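Local coordinates for protein prefoldin beta subunit 2 (Thermococcus sp., PDB 3AEI) that probably serves as a beta-type subunit of prefoldin, the co-chaperone that captures unfolded proteins and passes them to the group II chaperonin, at residues Y32-I37 with E61-I66; T18-L23 with R75-L80; L11-I16 with K82-I87. All blocks are in the same frame, centred on the assembly; numbering follows the deposited sequence.

All three interactions join the same two elements, helix 2-37 and helix 59-93, at successive levels of one antiparallel pair. Interaction 1 lies at the end where the small beta hairpin and other subunits crowd in; it is buried and has an aliphatic centre. Interaction 2, nearer the middle of the chain, is a surface contact in which leucines and an isoleucine carry the apolar packing and the charged R20 and E76 border it. Interaction 3, about 31 Å from interaction 1 between centres, is partly buried and is the one with a salt bridge across its segments. Interactions 2 and 3 touch through R20 and E84, whose NE and OE2 are 2.9 Å apart in a salt bridge.

Interaction 1 of 3, residues Y32-I37 with E61-I66; sequences YAEGII and EAIEHI. With SO4 (sulfate ion), chain C.
At the hairpin end of the prefoldin coiled coil, I37 of helix 2-37 meets A62 and I66 of helix 59-93. The I37 and I66 side chains reach toward each other tip to tip, with I37 CD1 3.9 Å from I66 CD1. The same I37 methyl lies 4.0 Å from A62 CB, whose small size lets the longer isoleucine come close to the opposite helix. A33, also small, faces I66 across the seam.

E34 closes one flank. With its CG anti to the backbone N (chi1 -162°), the extended chain lays aliphatic carbons over I66, and its CB is 3.8 Å from I66 CD1. The E34 side chain crosses that of I63 at about a right angle, bringing OE1 to 3.7 Å from I63 CG2. E34 suits this margin because its methylenes cover I66, while its carboxylate lies close to the like-charged E67 and in a long, weak ion pair with R70.

H65 points elsewhere: its ND1 donates at 2.8 Å to O2 of a sulfate, probably from the crystallisation liquor, which R48 also binds, and NE2 bonds D52 of a second subunit. With an anion at each ring nitrogen, a protonated ring would probably be favoured. L53 and F50 of that subunit pack on I66 and A33, covering one side of the helix pair, as in the hairpin-mediated assembly of prefoldin.

Interaction 2 of 3, residues T18-L23 with R75-L80; sequences TLRQSL and REIEKL
R20 and I77 mark the level where the backbones come nearest, their CA atoms 5.6 Å apart, as the two helix segments run antiparallel at 153° with axes 9.5 Å apart. No hydrogen bond links the segments, and the contact is made by aliphatic groups.

L80 is the central knob. Its CD1 comes within 3.7 Å of R20 CA, close against the helix backbone, and the same methyl is 3.9 Å from L23 CD1 and faces L19 CB. Leucine suits the place because its branched end can fill the hollow formed by I16, L19, R20 and L23, one turn and the next of helix 2-37.

L23 works in the other direction. Its CB lies 3.8 Å from I77 CG1, while its CD1 sits 3.6 Å from E76 CB, the two side chains crossing at about a right angle. E76 lends its methylene part to this apolar edge and also brings OE1 near the L23 methyls.

R20 guards the other flank. Its CG, anti to the backbone N (chi1 -169°), passes across I77 with CG 4.0 Å from I77 CG2, and the chain then bends. The guanidinium is held by two carboxylates, NH1 with E24 of its own helix and NE with E84 of the partner, so a long side chain both covers the seam and bridges it.

L80 seated among I16, L19, R20 and L23 is knobs-into-holes packing, as in a left-handed antiparallel coiled coil.

Interaction 3 of 3, residues L11-I16 with K82-I87; sequences LELQQI and KREKEI
E12 and R83 supply the polar part, a salt bridge across the seam. R83 NH2 donates to E12 OE2 at 3.1 Å with an angle of 157°, meeting the anti lone pair of the oxygen. The acceptor lies in the guanidinium plane, but the two flat groups are turned 50° apart and a single bond joins them. E12 CG is anti to the backbone N (chi1 -171°) and the chain runs on extended, carrying the carboxylate past I87 CD1, 3.7 Å from E12 CD, to R83.

Cation and hydrocarbon meet next: I16 CD1 sits 3.6 Å above the guanidinium plane of R83, offset toward the rim. Arginine suits this border because its edge serves the carboxylate while one face lies on the methyl.

The apolar centre is I16 against I87, tip to tip, their CD1 atoms a tight 3.4 Å apart. I87 CG2 reaches L13 CB at 3.9 Å. An alanine at E12 would probably leave R83 NH2 without its acceptor, its guanidinium freer to turn, and I87 CD1 less covered.

E84 completes the other side with its methylenes, its CG 3.5 Å from I16 CG2 and its CB 3.8 Å from L13 CD1, while its carboxylate serves R20.

With I87 seated among L9, E12, L13 and I16, the level is a knob-into-hole layer of the left-handed antiparallel coiled coil that forms the arm of a prefoldin subunit.

Interaction 1 of 3, residues Y32-I37 with E61-I66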
loop_
_atom_site.group_PDB
_atom_site.type_symbol
_atom_site.label_atom_id
_atom_site.label_comp_id
_atom_site.label_asym_id
_atom_site.label_seq_id
_atom_site.Cartn_x
_atom_site.Cartn_y
_atom_site.Cartn_z
ATOM N N TYR A 32 -11.548 -10.220 12.840
ATOM C CA TYR A 32 -11.236 -9.509 14.060
ATOM C C TYR A 32 -12.176 -8.318 14.185
ATOM O O TYR A 32 -12.782 -8.101 15.237
ATOM C CB TYR A 32 -9.781 -9.042 14.033
ATOM C CG TYR A 32 -9.247 -8.656 15.385
ATOM C CD1 TYR A 32 -8.473 -9.548 16.138
ATOM C CD2 TYR A 32 -9.472 -7.390 15.888
ATOM C CE1 TYR A 32 -7.928 -9.160 17.366
ATOM C CE2 TYR A 32 -8.937 -6.989 17.118
ATOM C CZ TYR A 32 -8.162 -7.881 17.843
ATOM O OH TYR A 32 -7.578 -7.461 19.014
ATOM N N ALA A 33 -12.345 -7.583 13.086
ATOM C CA ALA A 33 -13.228 -6.414 13.081
ATOM C C ALA A 33 -14.665 -6.848 13.457
ATOM O O ALA A 33 -15.340 -6.155 14.219
ATOM C CB ALA A 33 -13.223 -5.753 11.690
ATOM N N GLU A 34 -15.116 -7.984 12.937
ATOM C CA GLU A 34 -16.484 -8.470 13.218
ATOM C C GLU A 34 -16.658 -8.700 14.715
ATOM O O GLU A 34 -17.671 -8.332 15.297
ATOM C CB GLU A 34 -16.755 -9.759 12.456
ATOM C CG GLU A 34 -18.231 -10.089 12.323
ATOM C CD GLU A 34 -18.435 -11.294 11.425
ATOM O OE1 GLU A 34 -19.463 -11.356 10.724
ATOM O OE2 GLU A 34 -17.558 -12.177 11.417
ATOM N N GLY A 35 -15.641 -9.274 15.346
ATOM C CA GLY A 35 -15.735 -9.494 16.783
ATOM C C GLY A 35 -15.933 -8.211 17.562
ATOM O O GLY A 35 -16.699 -8.198 18.533
ATOM N N ILE A 36 -15.264 -7.134 17.147
ATOM C CA ILE A 36 -15.384 -5.853 17.820
ATOM C C ILE A 36 -16.743 -5.209 17.545
ATOM O O ILE A 36 -17.422 -4.677 18.454
ATOM C CB ILE A 36 -14.304 -4.873 17.353
ATOM C CG1 ILE A 36 -12.922 -5.444 17.717
ATOM C CG2 ILE A 36 -14.558 -3.486 17.937
ATOM C CD1 ILE A 36 -11.774 -4.558 17.406
ATOM N N ILE A 37 -17.133 -5.246 16.279
ATOM C CA ILE A 37 -18.386 -4.627 15.874
ATOM C C ILE A 37 -19.585 -5.258 16.551
ATOM O O ILE A 37 -20.580 -4.580 16.812
ATOM C CB ILE A 37 -18.528 -4.740 14.337
ATOM C CG1 ILE A 37 -17.498 -3.814 13.677
ATOM C CG2 ILE A 37 -19.931 -4.356 13.881
ATOM C CD1 ILE A 37 -17.226 -4.183 12.177
ATOM N N GLU A 61 -24.392 -3.211 7.700
ATOM C CA GLU A 61 -23.726 -3.197 6.414
ATOM C C GLU A 61 -22.316 -3.753 6.574
ATOM O O GLU A 61 -21.823 -4.474 5.710
ATOM C CB GLU A 61 -23.652 -1.760 5.870
ATOM C CG GLU A 61 -25.042 -1.232 5.391
ATOM C CD GLU A 61 -25.074 0.261 5.040
ATOM O OE1 GLU A 61 -24.235 1.037 5.530
ATOM O OE2 GLU A 61 -25.992 0.674 4.276
ATOM N N ALA A 62 -21.676 -3.410 7.686
ATOM C CA ALA A 62 -20.304 -3.867 7.953
ATOM C C ALA A 62 -20.270 -5.378 8.108
ATOM O O ALA A 62 -19.424 -6.040 7.539
ATOM C CB ALA A 62 -19.765 -3.200 9.221
ATOM N N ILE A 63 -21.222 -5.923 8.854
ATOM C CA ILE A 63 -21.261 -7.362 9.028
ATOM C C ILE A 63 -21.506 -8.044 7.659
ATOM O O ILE A 63 -20.874 -9.052 7.333
ATOM C CB ILE A 63 -22.358 -7.755 10.082
ATOM C CG1 ILE A 63 -21.943 -7.231 11.454
ATOM C CG2 ILE A 63 -22.520 -9.278 10.120
ATOM C CD1 ILE A 63 -23.052 -7.305 12.501
ATOM N N GLU A 64 -22.394 -7.486 6.843
ATOM C CA GLU A 64 -22.658 -8.059 5.520
ATOM C C GLU A 64 -21.412 -8.090 4.650
ATOM O O GLU A 64 -21.092 -9.104 4.002
ATOM C CB GLU A 64 -23.761 -7.271 4.829
ATOM C CG GLU A 64 -25.136 -7.705 5.237
ATOM C CD GLU A 64 -26.230 -6.949 4.505
ATOM O OE1 GLU A 64 -26.052 -6.646 3.301
ATOM O OE2 GLU A 64 -27.270 -6.677 5.144
ATOM N N HIS A 65 -20.675 -6.990 4.685
ATOM C CA HIS A 65 -19.453 -6.907 3.925
ATOM C C HIS A 65 -18.438 -7.955 4.419
ATOM O O HIS A 65 -17.784 -8.631 3.613
ATOM C CB HIS A 65 -18.866 -5.506 4.040
ATOM C CG HIS A 65 -17.486 -5.397 3.490
ATOM N ND1 HIS A 65 -17.185 -5.633 2.162
ATOM C CD2 HIS A 65 -16.315 -5.092 4.099
ATOM C CE1 HIS A 65 -15.886 -5.472 1.980
ATOM N NE2 HIS A 65 -15.336 -5.150 3.137
ATOM N N ILE A 66 -18.314 -8.093 5.735
ATOM C CA ILE A 66 -17.366 -9.037 6.282
ATOM C C ILE A 66 -17.734 -10.473 5.882
ATOM O O ILE A 66 -16.887 -11.239 5.415
ATOM C CB ILE A 66 -17.302 -8.914 7.795
ATOM C CG1 ILE A 66 -16.705 -7.540 8.182
ATOM C CG2 ILE A 66 -16.411 -10.052 8.368
ATOM C CD1 ILE A 66 -16.851 -7.178 9.632
HETATM S S SO4 C . -19.223 -6.540 -0.538
HETATM O O1 SO4 C . -20.042 -7.603 -1.151
HETATM O O2 SO4 C . -17.970 -7.118 -0.022
HETATM O O3 SO4 C . -19.968 -5.925 0.576
HETATM O O4 SO4 C . -18.915 -5.517 -1.557
#

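Interaction 2 of 3, residues T18-L23 with R75-L80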
loop_
_atom_site.group_PDB
_atom_site.type_symbol
_atom_site.label_atom_id
_atom_site.label_comp_id
_atom_site.label_asym_id
_atom_site.label_seq_id
_atom_site.Cartn_x
_atom_site.Cartn_y
_atom_site.Cartn_z
ATOM N N THR A 18 2.375 -16.757 -1.572
ATOM C CA THR A 18 2.363 -15.313 -1.308
ATOM C C THR A 18 0.974 -14.754 -1.549
ATOM O O THR A 18 0.478 -13.975 -0.745
ATOM C CB THR A 18 3.414 -14.583 -2.177
ATOM O OG1 THR A 18 4.699 -14.909 -1.652
ATOM C CG2 THR A 18 3.253 -13.089 -2.150
ATOM N N LEU A 19 0.322 -15.181 -2.628
ATOM C CA LEU A 19 -1.052 -14.693 -2.895
ATOM C C LEU A 19 -2.008 -15.178 -1.806
ATOM O O LEU A 19 -2.850 -14.429 -1.301
ATOM C CB LEU A 19 -1.562 -15.243 -4.231
ATOM C CG LEU A 19 -1.671 -14.366 -5.477
ATOM C CD1 LEU A 19 -0.707 -13.229 -5.440
ATOM C CD2 LEU A 19 -1.449 -15.255 -6.704
ATOM N N ARG A 20 -1.870 -16.443 -1.447
ATOM C CA ARG A 20 -2.728 -17.031 -0.452
ATOM C C ARG A 20 -2.591 -16.365 0.910
ATOM O O ARG A 20 -3.590 -16.099 1.595
ATOM C CB ARG A 20 -2.442 -18.528 -0.341
ATOM C CG ARG A 20 -3.471 -19.274 0.487
ATOM C CD ARG A 20 -2.913 -19.577 1.855
ATOM N NE ARG A 20 -1.708 -20.420 1.793
ATOM C CZ ARG A 20 -0.794 -20.504 2.774
ATOM N NH1 ARG A 20 -0.929 -19.813 3.904
ATOM N NH2 ARG A 20 0.282 -21.270 2.616
ATOM N N GLN A 21 -1.359 -16.073 1.298
ATOM C CA GLN A 21 -1.119 -15.453 2.606
ATOM C C GLN A 21 -1.686 -14.038 2.677
ATOM O O GLN A 21 -2.085 -13.567 3.749
ATOM C CB GLN A 21 0.377 -15.433 2.885
ATOM C CG GLN A 21 0.892 -16.835 3.151
ATOM C CD GLN A 21 2.398 -16.951 3.030
ATOM O OE1 GLN A 21 3.063 -16.088 2.439
ATOM N NE2 GLN A 21 2.945 -18.049 3.537
ATOM N N SER A 22 -1.688 -13.358 1.531
ATOM C CA SER A 22 -2.194 -11.994 1.519
ATOM C C SER A 22 -3.703 -12.061 1.755
ATOM O O SER A 22 -4.268 -11.258 2.490
ATOM C CB SER A 22 -1.884 -11.332 0.169
ATOM O OG SER A 22 -2.532 -10.069 0.080
ATOM N N LEU A 23 -4.355 -13.039 1.140
ATOM C CA LEU A 23 -5.798 -13.175 1.314
ATOM C C LEU A 23 -6.146 -13.600 2.731
ATOM O O LEU A 23 -7.107 -13.085 3.311
ATOM C CB LEU A 23 -6.354 -14.214 0.323
ATOM C CG LEU A 23 -6.154 -13.920 -1.140
ATOM C CD1 LEU A 23 -6.745 -15.092 -1.924
ATOM C CD2 LEU A 23 -6.842 -12.608 -1.517
ATOM N N ARG A 75 -12.971 -19.128 -0.454
ATOM C CA ARG A 75 -12.987 -19.844 -1.721
ATOM C C ARG A 75 -11.660 -19.710 -2.470
ATOM O O ARG A 75 -11.107 -20.688 -2.970
ATOM C CB ARG A 75 -14.131 -19.316 -2.591
ATOM C CG ARG A 75 -14.302 -20.032 -3.923
ATOM C CD ARG A 75 -15.552 -19.533 -4.633
ATOM N NE ARG A 75 -16.743 -19.673 -3.798
ATOM C CZ ARG A 75 -17.233 -20.836 -3.382
ATOM N NH1 ARG A 75 -18.317 -20.861 -2.624
ATOM N NH2 ARG A 75 -16.646 -21.973 -3.728
ATOM N N GLU A 76 -11.152 -18.486 -2.558
ATOM C CA GLU A 76 -9.897 -18.248 -3.258
ATOM C C GLU A 76 -8.746 -18.955 -2.536
ATOM O O GLU A 76 -7.886 -19.557 -3.187
ATOM C CB GLU A 76 -9.650 -16.741 -3.377
ATOM C CG GLU A 76 -10.625 -16.086 -4.325
ATOM C CD GLU A 76 -10.582 -14.569 -4.317
ATOM O OE1 GLU A 76 -10.130 -13.976 -3.309
ATOM O OE2 GLU A 76 -11.030 -13.976 -5.328
ATOM N N ILE A 77 -8.770 -18.920 -1.208
ATOM C CA ILE A 77 -7.741 -19.555 -0.388
ATOM C C ILE A 77 -7.810 -21.076 -0.549
ATOM O O ILE A 77 -6.779 -21.741 -0.672
ATOM C CB ILE A 77 -7.912 -19.180 1.100
ATOM C CG1 ILE A 77 -7.538 -17.687 1.294
ATOM C CG2 ILE A 77 -7.106 -20.151 1.990
ATOM C CD1 ILE A 77 -8.064 -17.045 2.593
ATOM N N GLU A 78 -9.020 -21.642 -0.544
ATOM C CA GLU A 78 -9.139 -23.093 -0.713
ATOM C C GLU A 78 -8.589 -23.535 -2.070
ATOM O O GLU A 78 -7.905 -24.564 -2.170
ATOM C CB GLU A 78 -10.603 -23.544 -0.595
ATOM C CG GLU A 78 -11.075 -23.714 0.843
ATOM C CD GLU A 78 -12.581 -23.931 0.965
ATOM O OE1 GLU A 78 -13.081 -23.999 2.113
ATOM O OE2 GLU A 78 -13.260 -24.029 -0.084
ATOM N N LYS A 79 -8.864 -22.752 -3.108
ATOM C CA LYS A 79 -8.371 -23.095 -4.425
ATOM C C LYS A 79 -6.864 -23.000 -4.499
ATOM O O LYS A 79 -6.217 -23.831 -5.128
ATOM C CB LYS A 79 -8.992 -22.197 -5.481
ATOM C CG LYS A 79 -10.469 -22.566 -5.743
ATOM C CD LYS A 79 -11.074 -21.714 -6.848
ATOM C CE LYS A 79 -12.577 -21.955 -6.973
ATOM N NZ LYS A 79 -13.200 -21.014 -7.933
ATOM N N LEU A 80 -6.294 -21.988 -3.851
ATOM C CA LEU A 80 -4.842 -21.853 -3.900
ATOM C C LEU A 80 -4.172 -22.942 -3.063
ATOM O O LEU A 80 -3.131 -23.476 -3.464
ATOM C CB LEU A 80 -4.411 -20.450 -3.417
ATOM C CG LEU A 80 -4.805 -19.259 -4.287
ATOM C CD1 LEU A 80 -4.625 -17.990 -3.504
ATOM C CD2 LEU A 80 -4.021 -19.230 -5.571
#

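Interaction 3 of 3, residues L11-I16 with K82-I87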
loop_
_atom_site.group_PDB
_atom_site.type_symbol
_atom_site.label_atom_id
_atom_site.label_comp_id
_atom_site.label_asym_id
_atom_site.label_seq_id
_atom_site.Cartn_x
_atom_site.Cartn_y
_atom_site.Cartn_z
ATOM N N LEU A 11 9.342 -22.195 -7.411
ATOM C CA LEU A 11 9.048 -20.808 -7.768
ATOM C C LEU A 11 7.526 -20.626 -7.835
ATOM O O LEU A 11 6.993 -19.630 -7.354
ATOM C CB LEU A 11 9.628 -20.484 -9.133
ATOM C CG LEU A 11 10.302 -19.129 -9.342
ATOM C CD1 LEU A 11 10.030 -18.707 -10.784
ATOM C CD2 LEU A 11 9.780 -18.072 -8.365
ATOM N N GLU A 12 6.841 -21.596 -8.428
ATOM C CA GLU A 12 5.391 -21.528 -8.558
ATOM C C GLU A 12 4.730 -21.611 -7.196
ATOM O O GLU A 12 3.787 -20.867 -6.900
ATOM C CB GLU A 12 4.882 -22.666 -9.438
ATOM C CG GLU A 12 3.419 -22.514 -9.786
ATOM C CD GLU A 12 2.881 -23.685 -10.570
ATOM O OE1 GLU A 12 3.689 -24.555 -10.964
ATOM O OE2 GLU A 12 1.648 -23.732 -10.790
ATOM N N LEU A 13 5.251 -22.493 -6.350
ATOM C CA LEU A 13 4.697 -22.659 -5.021
ATOM C C LEU A 13 4.828 -21.363 -4.212
ATOM O O LEU A 13 3.881 -20.932 -3.536
ATOM C CB LEU A 13 5.401 -23.823 -4.337
ATOM C CG LEU A 13 5.031 -24.075 -2.889
ATOM C CD1 LEU A 13 3.583 -24.570 -2.823
ATOM C CD2 LEU A 13 5.968 -25.146 -2.312
ATOM N N GLN A 14 5.987 -20.711 -4.286
ATOM C CA GLN A 14 6.176 -19.482 -3.538
ATOM C C GLN A 14 5.199 -18.405 -3.999
ATOM O O GLN A 14 4.645 -17.668 -3.185
ATOM C CB GLN A 14 7.606 -18.946 -3.708
ATOM C CG GLN A 14 7.821 -17.546 -3.080
ATOM C CD GLN A 14 7.577 -16.381 -4.050
ATOM O OE1 GLN A 14 6.718 -15.529 -3.816
ATOM N NE2 GLN A 14 8.347 -16.338 -5.137
ATOM N N GLN A 15 4.950 -18.330 -5.303
ATOM C CA GLN A 15 4.068 -17.279 -5.766
ATOM C C GLN A 15 2.650 -17.523 -5.317
ATOM O O GLN A 15 1.946 -16.568 -4.946
ATOM C CB GLN A 15 4.183 -17.130 -7.283
ATOM C CG GLN A 15 5.596 -16.734 -7.704
ATOM C CD GLN A 15 5.726 -16.509 -9.199
ATOM O OE1 GLN A 15 4.884 -16.958 -9.973
ATOM N NE2 GLN A 15 6.803 -15.839 -9.612
ATOM N N ILE A 16 2.238 -18.791 -5.322
ATOM C CA ILE A 16 0.896 -19.153 -4.863
ATOM C C ILE A 16 0.767 -18.893 -3.367
ATOM O O ILE A 16 -0.246 -18.360 -2.911
ATOM C CB ILE A 16 0.618 -20.622 -5.087
ATOM C CG1 ILE A 16 0.552 -20.897 -6.586
ATOM C CG2 ILE A 16 -0.690 -21.006 -4.440
ATOM C CD1 ILE A 16 0.621 -22.389 -6.883
ATOM N N LYS A 82 -5.213 -25.896 -2.616
ATOM C CA LYS A 82 -5.256 -27.166 -3.320
ATOM C C LYS A 82 -4.136 -27.195 -4.384
ATOM O O LYS A 82 -3.533 -28.251 -4.606
ATOM C CB LYS A 82 -6.668 -27.397 -3.882
ATOM C CG LYS A 82 -6.733 -27.966 -5.259
ATOM C CD LYS A 82 -6.479 -26.863 -6.260
ATOM C CE LYS A 82 -7.680 -25.955 -6.464
ATOM N NZ LYS A 82 -7.373 -24.947 -7.515
ATOM N N ARG A 83 -3.835 -26.051 -5.010
ATOM C CA ARG A 83 -2.735 -25.984 -5.989
ATOM C C ARG A 83 -1.406 -26.176 -5.240
ATOM O O ARG A 83 -0.496 -26.834 -5.754
ATOM C CB ARG A 83 -2.699 -24.636 -6.741
ATOM C CG ARG A 83 -3.688 -24.477 -7.925
ATOM C CD ARG A 83 -3.578 -23.081 -8.639
ATOM N NE ARG A 83 -2.302 -22.894 -9.338
ATOM C CZ ARG A 83 -1.809 -21.721 -9.736
ATOM N NH1 ARG A 83 -2.482 -20.600 -9.513
ATOM N NH2 ARG A 83 -0.626 -21.668 -10.348
ATOM N N GLU A 84 -1.287 -25.620 -4.033
ATOM C CA GLU A 84 -0.044 -25.778 -3.249
ATOM C C GLU A 84 0.130 -27.255 -2.906
ATOM O O GLU A 84 1.240 -27.771 -2.855
ATOM C CB GLU A 84 -0.100 -25.016 -1.922
ATOM C CG GLU A 84 -0.190 -23.521 -2.036
ATOM C CD GLU A 84 -0.374 -22.847 -0.682
ATOM O OE1 GLU A 84 0.258 -23.294 0.309
ATOM O OE2 GLU A 84 -1.148 -21.857 -0.606
ATOM N N LYS A 85 -0.994 -27.912 -2.634
ATOM C CA LYS A 85 -1.020 -29.321 -2.267
ATOM C C LYS A 85 -0.440 -30.161 -3.396
ATOM O O LYS A 85 0.454 -30.991 -3.181
ATOM C CB LYS A 85 -2.471 -29.729 -1.989
ATOM C CG LYS A 85 -2.706 -31.205 -1.692
ATOM C CD LYS A 85 -2.185 -31.606 -0.322
ATOM C CE LYS A 85 -2.974 -32.794 0.246
ATOM N NZ LYS A 85 -3.032 -33.966 -0.683
ATOM N N GLU A 86 -0.932 -29.920 -4.602
ATOM C CA GLU A 86 -0.467 -30.654 -5.782
ATOM C C GLU A 86 1.042 -30.500 -5.985
ATOM O O GLU A 86 1.764 -31.486 -6.205
ATOM C CB GLU A 86 -1.188 -30.149 -7.027
ATOM C CG GLU A 86 -2.690 -30.362 -6.976
ATOM C CD GLU A 86 -3.447 -29.557 -8.023
ATOM O OE1 GLU A 86 -4.666 -29.785 -8.168
ATOM O OE2 GLU A 86 -2.833 -28.694 -8.694
ATOM N N ILE A 87 1.508 -29.257 -5.930
ATOM C CA ILE A 87 2.924 -28.971 -6.120
ATOM C C ILE A 87 3.773 -29.634 -5.033
ATOM O O ILE A 87 4.812 -30.253 -5.333
ATOM C CB ILE A 87 3.194 -27.445 -6.136
ATOM C CG1 ILE A 87 2.488 -26.802 -7.327
ATOM C CG2 ILE A 87 4.709 -27.172 -6.194
ATOM C CD1 ILE A 87 2.447 -25.254 -7.238
#